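Dicer Related Helicase (PDB 6M6R) probably hydrolyses ATP as an RNA-binding helicase of the RIG-I-like receptor family, represented here by its zinc-binding C-terminal domain. Local coordinates at residues L12-C17 with C72-G77. Residues are numbered along the deposited sequence; the frame is centred on the assembly and turned at random.
With ZN (zinc ion), chain C.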
# COMPACT_ATOMS: atom_id res chain seq x y z
N LEU B 12 -12.22 15.37 -0.68
CA LEU B 12 -11.22 14.32 -0.53
C LEU B 12 -10.98 13.74 -1.92
O LEU B 12 -11.88 13.11 -2.50
CB LEU B 12 -11.70 13.24 0.44
CG LEU B 12 -11.40 13.55 1.90
CD1 LEU B 12 -11.97 14.90 2.31
CD2 LEU B 12 -11.93 12.46 2.78
N MET B 13 -9.80 13.99 -2.48
CA MET B 13 -9.54 13.65 -3.87
C MET B 13 -8.43 12.61 -3.98
O MET B 13 -7.57 12.49 -3.10
CB MET B 13 -9.20 14.94 -4.64
CG MET B 13 -10.48 15.80 -4.78
SD MET B 13 -10.15 17.50 -5.19
CE MET B 13 -8.72 17.32 -6.27
N CYS B 14 -8.49 11.82 -5.05
CA CYS B 14 -7.42 10.87 -5.35
C CYS B 14 -6.12 11.62 -5.56
O CYS B 14 -6.05 12.54 -6.39
CB CYS B 14 -7.78 10.06 -6.60
SG CYS B 14 -6.52 8.83 -7.06
N SER B 15 -5.08 11.26 -4.81
CA SER B 15 -3.85 12.03 -4.99
C SER B 15 -3.17 11.72 -6.31
O SER B 15 -2.28 12.48 -6.70
CB SER B 15 -2.89 11.77 -3.83
OG SER B 15 -2.52 10.41 -3.84
N ASN B 16 -3.58 10.66 -7.02
CA ASN B 16 -3.00 10.33 -8.32
C ASN B 16 -3.72 11.00 -9.49
O ASN B 16 -3.07 11.56 -10.38
CB ASN B 16 -2.98 8.80 -8.51
CG ASN B 16 -2.17 8.38 -9.75
OD1 ASN B 16 -1.14 8.98 -10.06
ND2 ASN B 16 -2.66 7.39 -10.48
N CYS B 17 -5.05 10.95 -9.53
CA CYS B 17 -5.76 11.45 -10.71
C CYS B 17 -6.67 12.63 -10.41
O CYS B 17 -7.27 13.19 -11.34
CB CYS B 17 -6.56 10.30 -11.35
SG CYS B 17 -8.07 9.85 -10.47
N CYS B 72 -8.36 5.61 -11.88
CA CYS B 72 -6.96 5.39 -12.18
C CYS B 72 -6.41 4.11 -11.55
O CYS B 72 -5.25 3.77 -11.79
CB CYS B 72 -6.11 6.59 -11.71
SG CYS B 72 -5.84 6.68 -9.92
N LYS B 73 -7.21 3.42 -10.74
CA LYS B 73 -6.86 2.14 -10.10
C LYS B 73 -5.75 2.26 -9.05
O LYS B 73 -5.24 1.23 -8.59
CB LYS B 73 -6.51 1.08 -11.17
CG LYS B 73 -7.71 0.16 -11.48
CD LYS B 73 -8.95 0.92 -11.97
CE LYS B 73 -9.81 0.16 -13.00
NZ LYS B 73 -11.30 0.42 -12.82
N LEU B 74 -5.40 3.46 -8.60
CA LEU B 74 -4.52 3.58 -7.44
C LEU B 74 -5.14 2.85 -6.25
O LEU B 74 -6.35 2.89 -6.05
CB LEU B 74 -4.29 5.06 -7.09
CG LEU B 74 -3.55 5.42 -5.78
CD1 LEU B 74 -2.03 5.29 -5.99
CD2 LEU B 74 -3.96 6.83 -5.21
N ASP B 75 -4.30 2.16 -5.47
CA ASP B 75 -4.77 1.59 -4.20
C ASP B 75 -5.06 2.71 -3.22
O ASP B 75 -4.17 3.49 -2.88
CB ASP B 75 -3.71 0.63 -3.64
CG ASP B 75 -4.13 -0.03 -2.32
OD1 ASP B 75 -5.33 -0.03 -1.96
OD2 ASP B 75 -3.23 -0.58 -1.64
N VAL B 76 -6.32 2.82 -2.78
CA VAL B 76 -6.72 3.91 -1.91
C VAL B 76 -7.22 3.44 -0.55
O VAL B 76 -7.61 4.27 0.28
CB VAL B 76 -7.77 4.82 -2.59
CG1 VAL B 76 -7.18 5.53 -3.82
CG2 VAL B 76 -9.01 4.05 -3.01
N GLY B 77 -7.21 2.14 -0.28
CA GLY B 77 -7.64 1.67 1.03
C GLY B 77 -8.20 0.25 0.94
O GLY B 77 -7.78 -0.54 0.10
ZN ZN C . -7.43 8.12 -9.09
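Cys14, Cys17 and Cys72 meet at a zinc ion, each SG 2.3 Å from the metal, and Cys69 completes the Cys4 site of this RIG-I-type C-terminal domain. Two CxxC turns supply the ligands, one at the end of strand 11-14 and the other joining strands 61-69 and 75-82, so the zinc ties together two different beta sheets. The sulfurs of Cys14 and Cys72 sit 3.6 Å apart.

N-H groups donate to the thiolates of Cys14 and Cys72. Cys14 SG accepts the N-H of Cys17, its N 3.6 Å away, with a weak bond from Asn16 N beside it, while Leu74 N donates to Cys72 SG. Across the contact, Asn16 ND2 donates to Cys72 SG at 3.3 Å. The sulfur lies 16° out of the amide plane. With CG anti to the backbone N (chi1 -171°), Asn16 carries its amide to the 72-77 side. An alanine here would remove the only hydrogen bond joining the two segments, and Cys72 SG would probably keep just the Leu74 amide of the two donors described.

Apolar contact is made by Cys17 CB and Cys72 CB, 3.8 Å apart. In van der Waals packing, CD2 of Leu74 rests 3.7 Å from Cys14 SG and near Asn16 CB.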